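Local atomic coordinates of penicillin-binding protein 1A (Mycobacterium tuberculosis, PDB entry 5CXW), a protein that builds cross-linked peptidoglycan for the mycobacterial cell wall, polymerising glycan strands and cross-linking their peptides, the latter through the penicillin-sensitive transpeptidase domain that makes up most of this construct. Residues P122-D126 with G127-T131; G139-N142 with I143-L147; G196-N199 with N200-L204. All coordinates share one frame; numbering follows the deposited sequence. Where two conformers were deposited one is given.

Contact 1. Residues P122-D126 with G127-T131; sequences PLTVD and GIKIT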
ATOM      1  N   PRO A 122      -2.042  24.779  11.315  1.00 13.96           N
ATOM      2  CA  PRO A 122      -3.115  24.650  10.349  1.00 13.73           C
ATOM      3  C   PRO A 122      -2.978  25.663   9.203  1.00 13.62           C
ATOM      4  O   PRO A 122      -2.420  26.767   9.403  1.00 14.60           O
ATOM      5  CB  PRO A 122      -4.364  24.933  11.123  1.00 14.47           C
ATOM      6  CG  PRO A 122      -4.003  24.914  12.583  1.00 15.33           C
ATOM      7  CD  PRO A 122      -2.522  25.018  12.690  1.00 14.62           C
ATOM      8  N   LEU A 123      -3.596  25.324   8.084  1.00 12.85           N
ATOM      9  CA  LEU A 123      -3.652  26.254   6.950  1.00 13.36           C
ATOM     10  C   LEU A 123      -4.810  25.965   6.068  1.00 13.29           C
ATOM     11  O   LEU A 123      -5.384  24.893   6.119  1.00 12.90           O
ATOM     12  CB  LEU A 123      -2.338  26.266   6.158  1.00 13.56           C
ATOM     13  CG  LEU A 123      -1.983  25.042   5.277  1.00 13.76           C
ATOM     14  CD1 LEU A 123      -0.883  25.383   4.292  1.00 14.14           C
ATOM     15  CD2 LEU A 123      -1.674  23.768   6.088  1.00 13.63           C
ATOM     16  N   THR A 124      -5.118  26.923   5.206  1.00 13.61           N
ATOM     17  CA  THR A 124      -6.214  26.801   4.230  1.00 14.06           C
ATOM     18  C   THR A 124      -5.597  26.882   2.846  1.00 13.75           C
ATOM     19  O   THR A 124      -4.746  27.751   2.641  1.00 12.89           O
ATOM     20  CB  THR A 124      -7.234  27.896   4.350  1.00 15.66           C
ATOM     21  OG1 THR A 124      -7.826  27.854   5.647  1.00 17.95           O
ATOM     22  CG2 THR A 124      -8.386  27.727   3.319  1.00 15.66           C
ATOM     23  N   VAL A 125      -5.914  25.896   1.974  1.00 12.64           N
ATOM     24  CA  VAL A 125      -5.340  25.839   0.640  1.00 12.92           C
ATOM     25  C   VAL A 125      -6.448  25.618  -0.348  1.00 13.59           C
ATOM     26  O   VAL A 125      -7.185  24.673  -0.212  1.00 13.36           O
ATOM     27  CB  VAL A 125      -4.278  24.757   0.504  1.00 12.46           C
ATOM     28  CG1 VAL A 125      -3.647  24.769  -0.884  1.00 12.73           C
ATOM     29  CG2 VAL A 125      -3.175  24.946   1.588  1.00 11.78           C
ATOM     30  N   ASP A 126      -6.550  26.498  -1.338  1.00 14.81           N
ATOM     31  CA  ASP A 126      -7.646  26.465  -2.309  1.00 16.07           C
ATOM     32  C   ASP A 126      -9.009  26.501  -1.652  1.00 16.36           C
ATOM     33  O   ASP A 126     -10.001  25.905  -2.141  1.00 16.98           O
ATOM     34  CB  ASP A 126      -7.526  25.249  -3.276  1.00 16.94           C
ATOM     35  CG  ASP A 126      -6.254  25.253  -4.117  1.00 18.15           C
ATOM     36  OD1 ASP A 126      -5.357  26.079  -4.000  1.00 18.91           O
ATOM     37  OD2 ASP A 126      -6.070  24.373  -4.980  1.00 20.61           O
ATOM     38  N   GLY A 127      -9.103  27.214  -0.551  1.00 15.97           N
ATOM     39  CA  GLY A 127     -10.320  27.297   0.236  1.00 16.54           C
ATOM     40  C   GLY A 127     -10.657  26.149   1.120  1.00 16.68           C
ATOM     41  O   GLY A 127     -11.666  26.189   1.767  1.00 18.17           O
ATOM     42  N   ILE A 128      -9.808  25.139   1.194  1.00 16.31           N
ATOM     43  CA  ILE A 128     -10.058  23.951   1.982  1.00 16.77           C
ATOM     44  C   ILE A 128      -9.202  24.042   3.234  1.00 16.38           C
ATOM     45  O   ILE A 128      -7.956  24.210   3.156  1.00 15.11           O
ATOM     46  CB  ILE A 128      -9.673  22.691   1.215  1.00 17.53           C
ATOM     47  CG1 ILE A 128     -10.444  22.641  -0.141  1.00 19.56           C
ATOM     48  CG2 ILE A 128      -9.951  21.469   2.052  1.00 17.25           C
ATOM     49  CD1 ILE A 128      -9.973  21.593  -1.085  1.00 21.29           C
ATOM     50  N   LYS A 129      -9.856  23.860   4.381  1.00 17.15           N
ATOM     51  CA  LYS A 129      -9.157  23.883   5.634  1.00 17.90           C
ATOM     52  C   LYS A 129      -8.348  22.594   5.863  1.00 16.18           C
ATOM     53  O   LYS A 129      -8.934  21.539   5.957  1.00 16.26           O
ATOM     54  CB  LYS A 129     -10.167  24.069   6.771  1.00 21.28           C
ATOM     55  CG  LYS A 129     -10.797  25.454   6.840  1.00 25.36           C
ATOM     56  CD  LYS A 129     -11.628  25.543   8.141  1.00 30.03           C
ATOM     57  CE  LYS A 129     -12.723  26.592   8.129  1.00 34.70           C
ATOM     58  NZ  LYS A 129     -12.318  27.818   7.385  1.00 38.10           N
ATOM     59  N   ILE A 130      -7.034  22.706   6.070  1.00 14.25           N
ATOM     60  CA  ILE A 130      -6.167  21.553   6.297  1.00 13.64           C
ATOM     61  C   ILE A 130      -5.830  21.520   7.784  1.00 14.12           C
ATOM     62  O   ILE A 130      -5.286  22.492   8.361  1.00 13.81           O
ATOM     63  CB  ILE A 130      -4.859  21.598   5.423  1.00 13.15           C
ATOM     64  CG1 ILE A 130      -5.211  21.843   3.954  1.00 13.76           C
ATOM     65  CG2 ILE A 130      -4.084  20.320   5.603  1.00 12.89           C
ATOM     66  CD1 ILE A 130      -6.220  20.886   3.353  1.00 13.98           C
ATOM     67  N   THR A 131      -6.133  20.400   8.438  1.00 15.00           N
ATOM     68  CA  THR A 131      -5.880  20.276   9.867  1.00 16.28           C
ATOM     69  C   THR A 131      -5.405  18.845  10.139  1.00 15.70           C
ATOM     70  O   THR A 131      -5.606  17.927   9.313  1.00 13.85           O
ATOM     71  CB  THR A 131      -7.121  20.522  10.780  1.00 18.31           C
ATOM     72  OG1 THR A 131      -8.134  19.618  10.370  1.00 20.35           O
ATOM     73  CG2 THR A 131      -7.697  21.874  10.555  1.00 20.12           C
TER
HETATM   74  O   HOH W   1     -10.049  28.932   6.299  1.00 38.13           O
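Ile130 lies alongside Leu123 on one face of a two-stranded beta hairpin, the two side chains running the same way, with Leu123 CD2 3.9 Å from Ile130 CB. Leu123 gets its branch there by setting CG between the backbone N and the carbonyl carbon (chi1 72°), which brings the end of the side chain closer to its partner than its CB direction would suggest. Val125 adds a looser touch on the same face, its CG2 4.4 Å from Ile130 CG1, and Tyr156 of helix 152-161 packs on both Val125 and Ile130. The Ile130 side chain is about 8 Å from the bound penicillin V ligand.

The backbone holds these side chains in place. Ile130 N gives a short bond of 2.7 Å to Leu123 O, while the return bond from Leu123 N to Ile130 O is weak. One step further on, Val125 N donates to Ile128 O at 2.9 Å, and Ile128 N bonds back to Val125 O.

The strands turn over through Asp126 and Gly127 in a type I' beta turn, both at positive phi. Gly127, at the second corner, offers its carbonyl carbon to methyl CG2 of Thr124, which rests 3.5 Å from Gly127 C. Thr124 and Lys129 form the non-hydrogen-bonded pair on the other face. Hydroxyl OG1 of Thr124 meets a water at 2.6 Å, and the same water accepts from Lys129 NZ at 2.8 Å; a bend at the last torsion of the lysine chain (chi4 -36°) contributes to the course of the amine toward it.

The hairpin is thus two-sided in its chemistry: Leu123, Val125, Ile128 and Ile130 make an apolar face, all but Ile128 packing on helix 152-161, while Thr124 and Lys129 interact across the other face through water.

Contact 2. Residues G139-N142 with I143-L147; sequences GTCN and IAEAL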
ATOM      1  N   GLY A 139       4.737  21.877  16.313  1.00 24.64           N
ATOM      2  CA  GLY A 139       5.292  23.194  16.002  1.00 23.79           C
ATOM      3  C   GLY A 139       5.937  23.124  14.618  1.00 22.86           C
ATOM      4  O   GLY A 139       5.217  22.993  13.642  1.00 22.77           O
ATOM      5  N   THR A 140       7.262  23.183  14.554  1.00 21.44           N
ATOM      6  CA  THR A 140       8.017  22.971  13.299  1.00 20.88           C
ATOM      7  C   THR A 140       8.878  21.730  13.559  1.00 20.18           C
ATOM      8  O   THR A 140       9.522  21.647  14.591  1.00 21.45           O
ATOM      9  CB  THR A 140       8.880  24.184  12.945  1.00 22.30           C
ATOM     10  OG1 THR A 140       8.025  25.273  12.628  1.00 23.49           O
ATOM     11  CG2 THR A 140       9.731  23.960  11.735  1.00 21.81           C
ATOM     12  N   CYS A 141       8.808  20.729  12.684  1.00 18.06           N
ATOM     13  CA  CYS A 141       9.603  19.464  12.850  1.00 17.24           C
ATOM     14  C   CYS A 141       9.961  18.955  11.480  1.00 15.29           C
ATOM     15  O   CYS A 141       9.377  19.382  10.511  1.00 14.73           O
ATOM     16  CB  CYS A 141       8.871  18.366  13.631  1.00 18.33           C
ATOM     17  SG  CYS A 141       7.337  17.752  12.925  1.00 19.31           S
ATOM     18  N   ASN A 142      10.846  18.006  11.425  1.00 14.48           N
ATOM     19  CA  ASN A 142      11.249  17.484  10.145  1.00 13.55           C
ATOM     20  C   ASN A 142      10.213  16.582   9.491  1.00 12.66           C
ATOM     21  O   ASN A 142       9.233  16.128  10.112  1.00 11.38           O
ATOM     22  CB  ASN A 142      12.654  16.880  10.160  1.00 13.96           C
ATOM     23  CG  ASN A 142      12.738  15.576  10.928  1.00 14.08           C
ATOM     24  OD1 ASN A 142      11.919  14.658  10.744  1.00 13.54           O
ATOM     25  ND2 ASN A 142      13.714  15.504  11.837  1.00 15.16           N
ATOM     26  N   ILE A 143      10.416  16.393   8.199  1.00 11.98           N
ATOM     27  CA  ILE A 143       9.460  15.590   7.429  1.00 11.64           C
ATOM     28  C   ILE A 143       9.432  14.079   7.770  1.00 11.16           C
ATOM     29  O   ILE A 143       8.425  13.412   7.514  1.00 11.31           O
ATOM     30  CB  ILE A 143       9.598  15.835   5.929  1.00 11.54           C
ATOM     31  CG1 ILE A 143      10.945  15.424   5.373  1.00 12.29           C
ATOM     32  CG2 ILE A 143       9.270  17.273   5.610  1.00 12.22           C
ATOM     33  CD1 ILE A 143      11.028  15.584   3.832  1.00 12.31           C
ATOM     34  N   ALA A 144      10.469  13.547   8.368  1.00 11.16           N
ATOM     35  CA  ALA A 144      10.418  12.183   8.910  1.00 11.41           C
ATOM     36  C   ALA A 144       9.500  12.083  10.150  1.00 11.76           C
ATOM     37  O   ALA A 144       8.644  11.164  10.235  1.00 11.47           O
ATOM     38  CB  ALA A 144      11.768  11.699   9.250  1.00 12.23           C
ATOM     39  N   GLU A 145       9.647  13.037  11.060  0.50 12.75           N
ATOM     40  CA  GLU A 145       8.797  13.120  12.240  0.50 13.37           C
ATOM     41  C   GLU A 145       7.348  13.365  11.826  0.50 12.52           C
ATOM     42  O   GLU A 145       6.437  12.752  12.366  0.50 12.25           O
ATOM     43  CB  GLU A 145       9.329  14.185  13.189  0.50 14.87           C
ATOM     44  CG  GLU A 145       8.498  14.437  14.441  0.50 16.19           C
ATOM     45  CD  GLU A 145       8.736  13.484  15.586  0.50 17.31           C
ATOM     46  OE1 GLU A 145       8.037  13.644  16.610  0.50 19.23           O
ATOM     47  OE2 GLU A 145       9.621  12.620  15.481  0.50 18.00           O
ATOM     48  N   ALA A 146       7.127  14.247  10.839  1.00 11.66           N
ATOM     49  CA  ALA A 146       5.761  14.520  10.383  1.00 10.96           C
ATOM     50  C   ALA A 146       5.146  13.305   9.690  1.00 10.54           C
ATOM     51  O   ALA A 146       3.952  13.183   9.718  1.00 10.24           O
ATOM     52  CB  ALA A 146       5.721  15.742   9.463  1.00 11.08           C
ATOM     53  N   LEU A 147       5.959  12.421   9.118  1.00  9.95           N
ATOM     54  CA  LEU A 147       5.397  11.216   8.502  1.00 10.07           C
ATOM     55  C   LEU A 147       4.900  10.272   9.619  1.00 10.55           C
ATOM     56  O   LEU A 147       3.787   9.717   9.552  1.00 10.41           O
ATOM     57  CB  LEU A 147       6.402  10.475   7.632  1.00  9.95           C
ATOM     58  CG  LEU A 147       5.833   9.272   6.855  1.00 10.07           C
ATOM     59  CD1 LEU A 147       4.897   9.695   5.683  1.00 10.53           C
ATOM     60  CD2 LEU A 147       6.983   8.450   6.335  1.00 10.74           C
TER
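Asn142 caps the helix that begins at Ile143, its side-chain oxygen OD1 accepting from Glu145 N at 2.8 Å. The bond is nearly straight, with 167° at the hydrogen, and the donor stands almost in line with the C=O bond of the amide. What lets OD1 double back over the first turn is the placing of CG between the backbone N and the carbonyl carbon (chi1 71°). The same oxygen also sits 3.0 Å from Ala144 N and 3.3 Å from CB of Ala144.

Asn142 supplies a second acceptor through its main chain: Ala146 N donates to Asn142 O at 2.9 Å, in the carbonyl plane. The two acceptors of this one residue do different work. OD1 serves Glu145 N, which has no carbonyl of an earlier helical turn to bond to, while O starts the regular i to i+4 bonding at Ala146 N. This is the N-cap arrangement in its usual form. One residue on, Ile143 O is taken by Tyr155 OH of helix 152-161.

Cys141 packs beside the cap. Its SG, disulfide-bonded to Cys138, lies 4.3 Å from Ala146 CB, so the sulfur rests against the side of the first turn; in the conformer given for Glu145, its CG also comes to 3.8 Å from Cys141 SG.

Strand 140-142 pairs with strand 117-119 and meets the new helix at 95°. The helix in turn is lined by helices 100-109 and 152-161: Ile143 and Leu147 pack on Leu104, and Ala146 on Ser154 and Tyr155.

Contact 3. Residues G196-N199 with N200-L204; sequences GPPN and NGIVL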
ATOM      1  N   GLY A 196      -4.873  14.932 -16.989  1.00 22.28           N
ATOM      2  CA  GLY A 196      -4.465  16.168 -16.372  1.00 20.99           C
ATOM      3  C   GLY A 196      -3.933  16.013 -14.950  1.00 19.49           C
ATOM      4  O   GLY A 196      -3.912  14.902 -14.403  1.00 18.25           O
ATOM      5  N   PRO A 197      -3.449  17.117 -14.360  1.00 18.86           N
ATOM      6  CA  PRO A 197      -2.822  17.005 -13.066  1.00 17.66           C
ATOM      7  C   PRO A 197      -3.802  16.592 -11.967  1.00 16.75           C
ATOM      8  O   PRO A 197      -5.022  16.836 -12.064  1.00 16.29           O
ATOM      9  CB  PRO A 197      -2.281  18.401 -12.813  1.00 18.12           C
ATOM     10  CG  PRO A 197      -3.097  19.295 -13.625  1.00 19.68           C
ATOM     11  CD  PRO A 197      -3.394  18.500 -14.862  1.00 19.92           C
ATOM     12  N   PRO A 198      -3.281  16.019 -10.880  1.00 15.56           N
ATOM     13  CA  PRO A 198      -4.087  15.883  -9.660  1.00 14.90           C
ATOM     14  C   PRO A 198      -4.255  17.211  -8.970  1.00 15.07           C
ATOM     15  O   PRO A 198      -3.460  18.167  -9.210  1.00 15.40           O
ATOM     16  CB  PRO A 198      -3.214  15.006  -8.759  1.00 14.56           C
ATOM     17  CG  PRO A 198      -1.860  15.199  -9.276  1.00 14.16           C
ATOM     18  CD  PRO A 198      -1.907  15.546 -10.697  1.00 15.32           C
ATOM     19  N   ASN A 199      -5.267  17.319  -8.120  0.50 14.55           N
ATOM     20  CA  ASN A 199      -5.324  18.460  -7.250  0.50 14.49           C
ATOM     21  C   ASN A 199      -4.606  18.139  -5.955  0.50 13.48           C
ATOM     22  O   ASN A 199      -4.103  17.013  -5.756  0.50 13.12           O
ATOM     23  CB  ASN A 199      -6.755  18.977  -7.068  0.50 14.97           C
ATOM     24  CG  ASN A 199      -7.623  18.070  -6.262  0.50 15.15           C
ATOM     25  OD1 ASN A 199      -7.145  17.211  -5.532  0.50 14.80           O
ATOM     26  ND2 ASN A 199      -8.943  18.270  -6.384  0.50 15.86           N
ATOM     27  N   ASN A 200      -4.555  19.121  -5.074  1.00 13.45           N
ATOM     28  CA  ASN A 200      -3.781  19.008  -3.853  1.00 12.86           C
ATOM     29  C   ASN A 200      -4.169  17.878  -2.945  1.00 12.54           C
ATOM     30  O   ASN A 200      -3.344  17.398  -2.163  1.00 13.61           O
ATOM     31  CB  ASN A 200      -3.859  20.281  -3.087  1.00 13.18           C
ATOM     32  CG  ASN A 200      -3.174  21.431  -3.765  1.00 14.34           C
ATOM     33  OD1 ASN A 200      -2.146  21.277  -4.387  1.00 15.31           O
ATOM     34  ND2 ASN A 200      -3.755  22.639  -3.623  1.00 15.67           N
ATOM     35  N   GLY A 201      -5.383  17.386  -3.030  1.00 12.59           N
ATOM     36  CA  GLY A 201      -5.801  16.265  -2.188  1.00 11.99           C
ATOM     37  C   GLY A 201      -5.057  14.938  -2.365  1.00 11.58           C
ATOM     38  O   GLY A 201      -5.198  14.040  -1.557  1.00 11.16           O
ATOM     39  N   ILE A 202      -4.285  14.857  -3.441  1.00 11.17           N
ATOM     40  CA  ILE A 202      -3.503  13.667  -3.727  1.00 11.31           C
ATOM     41  C   ILE A 202      -2.667  13.308  -2.496  1.00 10.61           C
ATOM     42  O   ILE A 202      -2.507  12.121  -2.220  1.00 10.53           O
ATOM     43  CB  ILE A 202      -2.648  13.822  -4.974  1.00 11.06           C
ATOM     44  CG1 ILE A 202      -1.964  12.460  -5.291  1.00 11.07           C
ATOM     45  CG2 ILE A 202      -1.577  14.946  -4.845  1.00 11.29           C
ATOM     46  CD1 ILE A 202      -1.335  12.356  -6.641  1.00 11.67           C
ATOM     47  N   VAL A 203      -2.060  14.284  -1.824  1.00 10.76           N
ATOM     48  CA  VAL A 203      -1.129  13.950  -0.733  1.00 11.04           C
ATOM     49  C   VAL A 203      -1.838  13.341   0.467  1.00 11.25           C
ATOM     50  O   VAL A 203      -1.211  12.653   1.289  1.00 12.12           O
ATOM     51  CB  VAL A 203      -0.243  15.178  -0.319  1.00 11.08           C
ATOM     52  CG1 VAL A 203      -1.073  16.313   0.339  1.00 11.60           C
ATOM     53  CG2 VAL A 203       0.919  14.750   0.576  1.00 11.58           C
ATOM     54  N   LEU A 204      -3.127  13.614   0.594  1.00 11.22           N
ATOM     55  CA  LEU A 204      -3.951  13.014   1.608  1.00 12.42           C
ATOM     56  C   LEU A 204      -4.742  11.820   1.110  1.00 11.74           C
ATOM     57  O   LEU A 204      -5.761  11.451   1.730  1.00 12.05           O
ATOM     58  CB  LEU A 204      -4.839  14.077   2.204  1.00 13.07           C
ATOM     59  CG  LEU A 204      -4.080  15.304   2.786  1.00 13.56           C
ATOM     60  CD1 LEU A 204      -5.050  16.318   3.362  1.00 14.43           C
ATOM     61  CD2 LEU A 204      -3.026  14.936   3.784  1.00 14.25           C
TER
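Pro198 lays its ring against the end of Ile202, CB and CG both 3.9 Å from the isoleucine CD1. The isoleucine runs slantwise to the ring. With CG1 anti to the backbone N (chi1 -174°), Ile202 extends its longer branch to the proline, while the other methyl, CG2, packs 3.4 Å from Asn199 O.

Between these two residues, Asn199 opens the 3-10 segment 200-203 with two acceptors. Its main-chain oxygen receives Ile202 N at 3.2 Å, the i to i+3 bond expected of such a turn; the N-H points well at the oxygen (168°), although the donor is tilted from the carbonyl plane. In the conformer given, its side chain folds back as well, CG lying between the backbone N and the carbonyl carbon, and OD1 takes Gly201 N at 3.1 Å, an Asx turn. That bond is more bent (139°), and the donor approaches from above the amide plane, so the side-chain grip is the less favourable of the two.

Other parts of the domain flank the turn: Tyr207 OH hydrogen-bonds to Asn199 N and its side chain touches Pro198, while Ile202 packs on Phe99 and on Pro166 of helix 165-176.

In chemical terms, Pro198 and Ile202 pack together ahead of and within the turn, and of the two amides at its start one is firmly held by the main chain of Asn199, the other more loosely by its side chain.

Overall arrangement
The three contacts come one after another along the chain, all within the transpeptidase domain. Contacts 1 and 3 are the nearer pair, with centres about 14 Å apart, and they touch where Val125 and Asp126 of the hairpin meet Asn200. Contact 2 is more remote, its centre about 18 Å from that of contact 1 and about 21 Å from that of contact 3, with no direct touch. Helix 152-161 links all three: Tyr156 meets the hairpin, Asn200 and Leu204, while Tyr155 packs on Ala146 and Leu147. Residues of all three lie about 10 to 11 Å from the side chain of Ser97, probably the serine acylated by penicillin, placing them in the surroundings of the penicillin site.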